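Local coordinates for putative isohexenylglutaconyl-CoA hydratase (Pseudomonas aeruginosa, PDB 4ZU2), which probably hydrates isohexenylglutaconyl-CoA in the breakdown of acyclic terpenes such as citronellate, as a member of the crotonase family, at residues L39-R50 and S93-Q103; G116-A127 and I149-I157. All coordinates share one frame; numbering follows the deposited sequence.

Interaction 1. Residues L39-R50 and S93-Q103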
loop_
_atom_site.group_PDB
_atom_site.type_symbol
_atom_site.label_atom_id
_atom_site.label_comp_id
_atom_site.label_asym_id
_atom_site.label_seq_id
_atom_site.Cartn_x
_atom_site.Cartn_y
_atom_site.Cartn_z
ATOM N N LEU A 39 16.478 -20.741 -13.619
ATOM C CA LEU A 39 16.354 -19.904 -12.442
ATOM C C LEU A 39 15.583 -20.653 -11.384
ATOM O O LEU A 39 15.871 -20.535 -10.195
ATOM C CB LEU A 39 15.608 -18.642 -12.755
ATOM C CG LEU A 39 16.415 -17.589 -13.464
ATOM C CD1 LEU A 39 15.441 -16.596 -14.139
ATOM C CD2 LEU A 39 17.358 -16.868 -12.553
ATOM N N ARG A 40 14.615 -21.437 -11.858
ATOM C CA ARG A 40 13.737 -22.191 -10.990
ATOM C C ARG A 40 14.513 -23.315 -10.361
ATOM O O ARG A 40 14.296 -23.659 -9.186
ATOM C CB ARG A 40 12.526 -22.739 -11.772
ATOM C CG ARG A 40 11.549 -21.664 -12.152
ATOM C CD ARG A 40 10.322 -22.223 -12.827
ATOM N NE ARG A 40 9.472 -22.922 -11.869
ATOM C CZ ARG A 40 8.527 -23.789 -12.212
ATOM N NH1 ARG A 40 8.338 -24.056 -13.465
ATOM N NH2 ARG A 40 7.795 -24.415 -11.307
ATOM N N ALA A 41 15.414 -23.889 -11.151
ATOM C CA ALA A 41 16.244 -25.007 -10.687
ATOM C C ALA A 41 17.215 -24.567 -9.627
ATOM O O ALA A 41 17.434 -25.282 -8.658
ATOM C CB ALA A 41 17.019 -25.643 -11.867
ATOM N N VAL A 42 17.833 -23.406 -9.836
ATOM C CA VAL A 42 18.736 -22.811 -8.868
ATOM C C VAL A 42 18.008 -22.442 -7.564
ATOM O O VAL A 42 18.516 -22.692 -6.478
ATOM C CB VAL A 42 19.447 -21.557 -9.454
ATOM C CG1 VAL A 42 20.141 -20.765 -8.362
ATOM C CG2 VAL A 42 20.463 -21.946 -10.519
ATOM N N LEU A 43 16.814 -21.868 -7.666
ATOM C CA LEU A 43 16.087 -21.456 -6.473
ATOM C C LEU A 43 15.711 -22.678 -5.639
ATOM O O LEU A 43 15.722 -22.609 -4.410
ATOM C CB LEU A 43 14.858 -20.604 -6.832
ATOM C CG LEU A 43 15.170 -19.185 -7.369
ATOM C CD1 LEU A 43 13.936 -18.484 -7.950
ATOM C CD2 LEU A 43 15.781 -18.316 -6.335
ATOM N N ALA A 44 15.381 -23.795 -6.291
ATOM C CA ALA A 44 15.010 -25.008 -5.567
ATOM C C ALA A 44 16.233 -25.664 -4.948
ATOM O O ALA A 44 16.158 -26.273 -3.865
ATOM C CB ALA A 44 14.308 -25.987 -6.493
ATOM N N ALA A 45 17.364 -25.535 -5.643
ATOM C CA ALA A 45 18.647 -26.035 -5.141
ATOM C C ALA A 45 19.001 -25.510 -3.751
ATOM O O ALA A 45 19.477 -26.260 -2.890
ATOM C CB ALA A 45 19.777 -25.648 -6.108
ATOM N N VAL A 46 18.814 -24.214 -3.554
ATOM C CA VAL A 46 19.225 -23.552 -2.316
ATOM C C VAL A 46 18.064 -23.282 -1.317
ATOM O O VAL A 46 18.282 -22.888 -0.162
ATOM C CB VAL A 46 19.938 -22.221 -2.632
ATOM C CG1 VAL A 46 20.998 -22.383 -3.764
ATOM C CG2 VAL A 46 18.939 -21.118 -2.974
ATOM N N ARG A 47 16.833 -23.422 -1.779
ATOM C CA ARG A 47 15.656 -23.164 -0.936
ATOM C C ARG A 47 15.847 -23.649 0.511
ATOM O O ARG A 47 15.693 -22.871 1.436
ATOM C CB ARG A 47 14.402 -23.813 -1.514
ATOM C CG ARG A 47 13.114 -23.331 -0.835
ATOM C CD ARG A 47 11.904 -24.202 -1.188
ATOM N NE ARG A 47 12.251 -25.608 -1.003
ATOM C CZ ARG A 47 11.522 -26.642 -1.421
ATOM N NH1 ARG A 47 10.368 -26.435 -2.046
ATOM N NH2 ARG A 47 11.953 -27.894 -1.216
ATOM N N ASP A 48 16.202 -24.918 0.701
ATOM C CA ASP A 48 16.359 -25.500 2.047
ATOM C C ASP A 48 17.771 -25.372 2.605
ATOM O O ASP A 48 18.053 -25.894 3.668
ATOM C CB ASP A 48 15.952 -26.982 2.092
ATOM C CG ASP A 48 14.492 -27.206 1.753
ATOM O OD1 ASP A 48 13.723 -26.221 1.663
ATOM O OD2 ASP A 48 14.112 -28.388 1.597
ATOM N N ASP A 49 18.645 -24.661 1.907
ATOM C CA ASP A 49 20.020 -24.518 2.359
ATOM C C ASP A 49 20.303 -23.199 3.051
ATOM O O ASP A 49 20.432 -22.156 2.389
ATOM C CB ASP A 49 20.972 -24.651 1.181
ATOM C CG ASP A 49 22.394 -24.794 1.625
ATOM O OD1 ASP A 49 23.043 -23.767 1.905
ATOM O OD2 ASP A 49 22.840 -25.939 1.743
ATOM N N ARG A 50 20.469 -23.255 4.375
ATOM C CA ARG A 50 20.615 -22.048 5.198
ATOM C C ARG A 50 22.047 -21.530 5.229
ATOM O O ARG A 50 22.317 -20.473 5.802
ATOM C CB ARG A 50 20.141 -22.298 6.632
ATOM C CG ARG A 50 18.637 -22.556 6.782
ATOM C CD ARG A 50 17.742 -21.351 6.433
ATOM N NE ARG A 50 16.455 -21.825 5.930
ATOM C CZ ARG A 50 16.162 -22.019 4.651
ATOM N NH1 ARG A 50 17.048 -21.735 3.693
ATOM N NH2 ARG A 50 14.967 -22.498 4.328
ATOM N N SER A 93 5.188 -19.276 -11.888
ATOM C CA SER A 93 5.788 -20.107 -10.854
ATOM C C SER A 93 7.169 -19.590 -10.489
ATOM O O SER A 93 7.533 -19.643 -9.325
ATOM C CB SER A 93 5.877 -21.564 -11.277
ATOM O OG SER A 93 4.611 -22.069 -11.586
ATOM N N LEU A 94 7.935 -19.071 -11.450
ATOM C CA LEU A 94 9.245 -18.487 -11.095
ATOM C C LEU A 94 9.065 -17.326 -10.115
ATOM O O LEU A 94 9.808 -17.213 -9.184
ATOM C CB LEU A 94 10.028 -18.016 -12.319
ATOM C CG LEU A 94 11.157 -17.004 -12.085
ATOM C CD1 LEU A 94 12.176 -17.491 -11.103
ATOM C CD2 LEU A 94 11.867 -16.725 -13.403
ATOM N N LEU A 95 8.070 -16.465 -10.345
ATOM C CA LEU A 95 7.890 -15.270 -9.536
ATOM C C LEU A 95 7.437 -15.678 -8.149
ATOM O O LEU A 95 7.825 -15.071 -7.149
ATOM C CB LEU A 95 6.878 -14.283 -10.169
ATOM C CG LEU A 95 7.164 -13.659 -11.547
ATOM C CD1 LEU A 95 5.955 -12.806 -12.066
ATOM C CD2 LEU A 95 8.453 -12.838 -11.565
ATOM N N GLU A 96 6.659 -16.748 -8.092
ATOM C CA GLU A 96 6.140 -17.219 -6.820
ATOM C C GLU A 96 7.269 -17.721 -5.953
ATOM O O GLU A 96 7.311 -17.426 -4.752
ATOM C CB GLU A 96 5.139 -18.366 -6.996
ATOM C CG GLU A 96 3.799 -17.935 -7.476
ATOM C CD GLU A 96 2.775 -19.086 -7.482
ATOM O OE1 GLU A 96 1.936 -19.104 -6.539
ATOM O OE2 GLU A 96 2.809 -19.935 -8.438
ATOM N N GLU A 97 8.152 -18.502 -6.570
ATOM C CA GLU A 97 9.244 -19.167 -5.870
ATOM C C GLU A 97 10.435 -18.238 -5.588
ATOM O O GLU A 97 11.240 -18.503 -4.686
ATOM C CB GLU A 97 9.678 -20.413 -6.625
ATOM C CG GLU A 97 8.553 -21.462 -6.895
ATOM C CD GLU A 97 8.763 -22.305 -8.202
ATOM O OE1 GLU A 97 9.815 -22.210 -8.844
ATOM O OE2 GLU A 97 7.877 -23.080 -8.581
ATOM N N ALA A 98 10.543 -17.149 -6.342
ATOM C CA ALA A 98 11.561 -16.173 -6.039
ATOM C C ALA A 98 11.056 -15.320 -4.850
ATOM O O ALA A 98 11.749 -15.181 -3.841
ATOM C CB ALA A 98 11.860 -15.314 -7.254
ATOM N N GLN A 99 9.849 -14.769 -4.999
ATOM C CA GLN A 99 9.144 -14.016 -3.955
ATOM C C GLN A 99 9.205 -14.732 -2.611
ATOM O O GLN A 99 9.415 -14.111 -1.556
ATOM C CB GLN A 99 7.667 -13.808 -4.340
ATOM C CG GLN A 99 6.789 -13.026 -3.297
ATOM C CD GLN A 99 6.831 -11.533 -3.498
ATOM O OE1 GLN A 99 7.885 -10.965 -3.762
ATOM N NE2 GLN A 99 5.665 -10.894 -3.450
ATOM N N ALA A 100 9.049 -16.040 -2.656
ATOM C CA ALA A 100 8.928 -16.818 -1.433
ATOM C C ALA A 100 10.231 -17.480 -1.028
ATOM O O ALA A 100 10.245 -18.268 -0.098
ATOM C CB ALA A 100 7.777 -17.864 -1.576
ATOM N N ALA A 101 11.332 -17.142 -1.696
ATOM C CA ALA A 101 12.644 -17.679 -1.314
ATOM C C ALA A 101 13.041 -17.349 0.144
ATOM O O ALA A 101 12.957 -16.194 0.541
ATOM C CB ALA A 101 13.745 -17.150 -2.264
ATOM N N PRO A 102 13.506 -18.362 0.919
ATOM C CA PRO A 102 13.956 -18.191 2.317
ATOM C C PRO A 102 15.110 -17.189 2.505
ATOM O O PRO A 102 15.206 -16.512 3.548
ATOM C CB PRO A 102 14.398 -19.605 2.709
ATOM C CG PRO A 102 13.515 -20.509 1.838
ATOM C CD PRO A 102 13.422 -19.800 0.551
ATOM N N GLN A 103 15.940 -17.101 1.474
ATOM C CA GLN A 103 17.009 -16.112 1.343
ATOM C C GLN A 103 16.513 -14.694 1.178
ATOM O O GLN A 103 15.421 -14.470 0.628
ATOM C CB GLN A 103 17.804 -16.399 0.039
ATOM C CG GLN A 103 18.650 -17.659 0.024
ATOM C CD GLN A 103 17.874 -18.911 -0.268
ATOM O OE1 GLN A 103 16.818 -18.880 -0.911
ATOM N NE2 GLN A 103 18.403 -20.043 0.205
HETATM O O HOH W 1 12.130 -23.011 -7.798
HETATM O O HOH W 2 15.151 -20.160 -2.632
#
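Arg40 and Glu97 join two helices of the crotonase fold, 33-47 and 81-99, whose local axes run 28° from parallel and 10.0 Å apart. CB and CG of Arg40 pass near Glu97 OE1, and CG also lies beside Leu94 CB. After CD the chain, bent at chi3 (72°), offers the carboxylate the NE side of the guanidinium. NE reaches Glu97 OE1 at 3.1 Å, almost straight at 176° and in the guanidinium plane; NH2 meets the syn lone pair of OE2. This side-on, two-nitrogen salt bridge fixes the rotation of the guanidinium, while Ser93 CB lies over one of its faces. A water donating to both Arg40 O and Glu97 OE1 adds a second link.

Beside the charged pair, Leu43 CD1 rests 3.7 Å from Leu94 CD1 and also touches Ala98 CB, and Leu39 CD1 meets Leu94 CD2.

Farther along both segments, Pro102 CB packs over a face of the Arg50 guanidinium, which is held by Arg47 O: NH1 and NH2 of Arg50 both donate to that oxygen. Gln103, bent at chi2, turns its amide toward Val46, and NE2 also bonds Val52 O. Gln103 NE2 donates to Val46 O at 2.9 Å from above the carbonyl plane, while Asp49 N reaches the same oxygen from the opposite face.

Interaction 2. Residues G116-A127 and I149-I157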
loop_
_atom_site.group_PDB
_atom_site.type_symbol
_atom_site.label_atom_id
_atom_site.label_comp_id
_atom_site.label_asym_id
_atom_site.label_seq_id
_atom_site.Cartn_x
_atom_site.Cartn_y
_atom_site.Cartn_z
ATOM N N GLY A 116 8.453 -8.982 -18.130
ATOM C CA GLY A 116 8.876 -10.004 -17.191
ATOM C C GLY A 116 10.104 -9.592 -16.377
ATOM O O GLY A 116 10.287 -10.063 -15.263
ATOM N N GLY A 117 10.947 -8.727 -16.946
ATOM C CA GLY A 117 12.080 -8.146 -16.224
ATOM C C GLY A 117 11.648 -7.295 -15.038
ATOM O O GLY A 117 12.198 -7.430 -13.943
ATOM N N PHE A 118 10.697 -6.405 -15.287
ATOM C CA PHE A 118 10.035 -5.548 -14.277
ATOM C C PHE A 118 9.340 -6.494 -13.277
ATOM O O PHE A 118 9.370 -6.275 -12.074
ATOM C CB PHE A 118 9.090 -4.611 -15.050
ATOM C CG PHE A 118 8.158 -3.782 -14.239
ATOM C CD1 PHE A 118 7.249 -4.337 -13.344
ATOM C CD2 PHE A 118 8.097 -2.435 -14.463
ATOM C CE1 PHE A 118 6.371 -3.535 -12.628
ATOM C CE2 PHE A 118 7.215 -1.629 -13.733
ATOM C CZ PHE A 118 6.347 -2.185 -12.832
ATOM N N GLY A 119 8.812 -7.612 -13.770
ATOM C CA GLY A 119 8.330 -8.677 -12.896
ATOM C C GLY A 119 9.266 -9.206 -11.820
ATOM O O GLY A 119 8.901 -9.302 -10.643
ATOM N N LEU A 120 10.468 -9.590 -12.199
ATOM C CA LEU A 120 11.445 -10.074 -11.215
ATOM C C LEU A 120 11.847 -9.032 -10.180
ATOM O O LEU A 120 12.146 -9.373 -9.064
ATOM C CB LEU A 120 12.741 -10.476 -11.896
ATOM C CG LEU A 120 12.762 -11.645 -12.856
ATOM C CD1 LEU A 120 14.161 -11.737 -13.454
ATOM C CD2 LEU A 120 12.410 -12.929 -12.114
ATOM N N ALA A 121 11.958 -7.785 -10.600
ATOM C CA ALA A 121 12.323 -6.692 -9.686
ATOM C C ALA A 121 11.279 -6.605 -8.541
ATOM O O ALA A 121 11.595 -6.325 -7.391
ATOM C CB ALA A 121 12.400 -5.380 -10.457
ATOM N N CYS A 122 10.038 -6.887 -8.895
ATOM C CA CYS A 122 8.903 -6.697 -8.015
ATOM C C CYS A 122 8.855 -7.720 -6.911
ATOM O O CYS A 122 8.069 -7.573 -5.998
ATOM C CB CYS A 122 7.604 -6.783 -8.815
ATOM S SG CYS A 122 7.140 -5.357 -9.770
ATOM N N VAL A 123 9.670 -8.768 -7.005
ATOM C CA VAL A 123 9.661 -9.819 -5.987
ATOM C C VAL A 123 10.967 -9.913 -5.192
ATOM O O VAL A 123 11.217 -10.897 -4.476
ATOM C CB VAL A 123 9.280 -11.203 -6.578
ATOM C CG1 VAL A 123 7.977 -11.086 -7.365
ATOM C CG2 VAL A 123 10.373 -11.763 -7.430
ATOM N N SER A 124 11.797 -8.892 -5.317
ATOM C CA SER A 124 13.011 -8.821 -4.512
ATOM C C SER A 124 12.700 -8.268 -3.088
ATOM O O SER A 124 11.773 -7.457 -2.909
ATOM C CB SER A 124 14.055 -7.944 -5.222
ATOM O OG SER A 124 13.571 -6.626 -5.398
ATOM N N ASP A 125 13.470 -8.699 -2.095
ATOM C CA ASP A 125 13.461 -8.049 -0.767
ATOM C C ASP A 125 14.159 -6.671 -0.799
ATOM O O ASP A 125 13.754 -5.754 -0.120
ATOM C CB ASP A 125 14.127 -8.919 0.289
ATOM C CG ASP A 125 13.485 -10.276 0.421
ATOM O OD1 ASP A 125 12.248 -10.319 0.581
ATOM O OD2 ASP A 125 14.213 -11.284 0.362
ATOM N N VAL A 126 15.183 -6.546 -1.624
ATOM C CA VAL A 126 15.888 -5.292 -1.824
ATOM C C VAL A 126 16.259 -5.105 -3.319
ATOM O O VAL A 126 16.918 -5.945 -3.945
ATOM C CB VAL A 126 17.155 -5.218 -0.903
ATOM C CG1 VAL A 126 17.802 -3.809 -0.929
ATOM C CG2 VAL A 126 16.791 -5.577 0.514
ATOM N N ALA A 127 15.766 -4.022 -3.892
ATOM C CA ALA A 127 16.116 -3.597 -5.257
ATOM C C ALA A 127 16.935 -2.291 -5.219
ATOM O O ALA A 127 16.542 -1.289 -4.570
ATOM C CB ALA A 127 14.899 -3.381 -6.046
ATOM N N ILE A 149 2.457 -10.845 -13.966
ATOM C CA ILE A 149 3.016 -9.699 -13.231
ATOM C C ILE A 149 1.986 -9.019 -12.325
ATOM O O ILE A 149 2.353 -8.517 -11.238
ATOM C CB ILE A 149 3.618 -8.687 -14.219
ATOM C CG1 ILE A 149 4.873 -9.288 -14.880
ATOM C CG2 ILE A 149 3.971 -7.413 -13.607
ATOM C CD1 ILE A 149 5.166 -8.685 -16.172
ATOM N N ALA A 150 0.730 -8.967 -12.775
ATOM C CA ALA A 150 -0.284 -8.096 -12.162
ATOM C C ALA A 150 -0.302 -8.139 -10.622
ATOM O O ALA A 150 -0.191 -7.124 -9.947
ATOM C CB ALA A 150 -1.657 -8.401 -12.693
ATOM N N PRO A 151 -0.433 -9.327 -10.061
ATOM C CA PRO A 151 -0.512 -9.432 -8.601
ATOM C C PRO A 151 0.774 -9.025 -7.890
ATOM O O PRO A 151 0.727 -8.503 -6.801
ATOM C CB PRO A 151 -0.813 -10.919 -8.388
ATOM C CG PRO A 151 -0.513 -11.580 -9.620
ATOM C CD PRO A 151 -0.690 -10.611 -10.710
ATOM N N PHE A 152 1.921 -9.214 -8.531
ATOM C CA PHE A 152 3.155 -8.875 -7.891
ATOM C C PHE A 152 3.439 -7.341 -7.961
ATOM O O PHE A 152 4.059 -6.767 -7.071
ATOM C CB PHE A 152 4.300 -9.734 -8.417
ATOM C CG PHE A 152 4.145 -11.220 -8.133
ATOM C CD1 PHE A 152 4.391 -11.730 -6.866
ATOM C CD2 PHE A 152 3.794 -12.103 -9.160
ATOM C CE1 PHE A 152 4.275 -13.082 -6.623
ATOM C CE2 PHE A 152 3.636 -13.429 -8.925
ATOM C CZ PHE A 152 3.878 -13.937 -7.658
ATOM N N VAL A 153 2.933 -6.679 -8.979
ATOM C CA VAL A 153 3.139 -5.252 -9.078
ATOM C C VAL A 153 2.156 -4.501 -8.164
ATOM O O VAL A 153 2.514 -3.483 -7.583
ATOM C CB VAL A 153 3.059 -4.720 -10.538
ATOM C CG1 VAL A 153 1.669 -4.882 -11.120
ATOM C CG2 VAL A 153 3.481 -3.230 -10.602
ATOM N N VAL A 154 0.925 -4.973 -8.067
ATOM C CA VAL A 154 -0.034 -4.373 -7.131
ATOM C C VAL A 154 0.512 -4.564 -5.706
ATOM O O VAL A 154 0.529 -3.635 -4.913
ATOM C CB VAL A 154 -1.422 -5.027 -7.274
ATOM C CG1 VAL A 154 -2.390 -4.506 -6.199
ATOM C CG2 VAL A 154 -1.935 -4.829 -8.679
ATOM N N ARG A 155 1.035 -5.755 -5.407
ATOM C CA ARG A 155 1.701 -5.982 -4.117
ATOM C C ARG A 155 2.924 -5.059 -3.957
ATOM O O ARG A 155 3.208 -4.586 -2.864
ATOM C CB ARG A 155 2.090 -7.456 -3.956
ATOM C CG ARG A 155 0.928 -8.303 -3.479
ATOM C CD ARG A 155 0.989 -9.771 -3.836
ATOM N NE ARG A 155 -0.403 -10.220 -3.958
ATOM C CZ ARG A 155 -0.932 -11.272 -3.360
ATOM N NH1 ARG A 155 -0.186 -12.081 -2.606
ATOM N NH2 ARG A 155 -2.224 -11.531 -3.529
ATOM N N ARG A 156 3.601 -4.758 -5.058
ATOM C CA ARG A 156 4.861 -4.051 -4.998
ATOM C C ARG A 156 4.682 -2.568 -4.614
ATOM O O ARG A 156 5.264 -2.114 -3.645
ATOM C CB ARG A 156 5.617 -4.164 -6.321
ATOM C CG ARG A 156 7.023 -3.566 -6.237
ATOM C CD ARG A 156 7.902 -4.380 -5.349
ATOM N NE ARG A 156 9.293 -3.978 -5.423
ATOM C CZ ARG A 156 10.292 -4.675 -4.914
ATOM N NH1 ARG A 156 10.049 -5.799 -4.273
ATOM N NH2 ARG A 156 11.530 -4.222 -5.002
ATOM N N ILE A 157 3.815 -1.871 -5.329
ATOM C CA ILE A 157 3.689 -0.424 -5.254
ATOM C C ILE A 157 2.252 0.048 -5.031
ATOM O O ILE A 157 2.016 1.246 -4.929
ATOM C CB ILE A 157 4.198 0.218 -6.589
ATOM C CG1 ILE A 157 3.341 -0.229 -7.764
ATOM C CG2 ILE A 157 5.649 -0.137 -6.854
ATOM C CD1 ILE A 157 3.827 0.295 -9.105
HETATM O O HOH W 3 5.750 -8.086 -4.707
#
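Ser124 O accepts from Arg156 NH1 at 2.8 Å, the N-H pointing at it with an angle of 163°. The donor lies in the carbonyl plane on a lone pair, and the oxygen is in the guanidinium plane, so the flat group is aimed at the peptide edge-on. Arg156 gets there with CG anti to the backbone N (chi1 -173°) and a bend at chi2, which lays its chain across Cys122: CB and CG pass SG, each at 4.0 Å, and CD comes near Cys122 O. Ala121 O and Cys122 CA lie over one face of the guanidinium, and Ala127 CB is at its edge. The buried charge has a further partner beyond the two segments, for NE donates to Leu182 O.

The turn that receives the arginine is a type I beta turn from Ala121 to Ser124. It is braced from within by Ser124 OG, which donates to Ala121 O at 2.8 Å. A water donating to Cys122 O and Phe152 O adds a polar bridge between the turn and helix 149-157.

Apolar contacts continue along that helix. Val123 CG1 sits 3.7 Å from Phe152 CD1, and Val153 CG2 meets the edge of the Phe118 ring at CE1, 3.5 Å away. Ile149 CG1 faces Gly119 CA, while CD1 lies 3.8 Å from Gly116 N; Gly119, having no side chain, leaves room for CG1 here.

Around the contact, Thr160 of the third subunit bonds Arg156 O, and Leu227 of the second packs on Phe152. A glycine-rich helix 116-121 leading into strand 126-130 of the core sheet, here packed against helix 149-157, is characteristic of the crotonase fold.

Overall arrangement
From the N terminus, helix 33-47 leads through strand 54-59 and helix 70-76 to helix 81-99, where interaction 1 closes the first loop across 42 intervening residues. The chain then enters strand 104-109. Interaction 2 closes a shorter loop of 21 residues, containing strand but no helix, between 116-127 and 149-157. The two loops follow in series, neither nesting nor crossing. The centres of the two contacts lie about 15 Å apart, yet the contacts touch: Leu95 CB meets Phe152 CE2 at 3.6 Å, making helix 81-99 the shared layer. Together they tie helix 33-47, through helix 81-99, to helix 149-157 and the trimer interfaces beside it. Lys216 bridges them too, binding Gln103 O and Asp125 OD2.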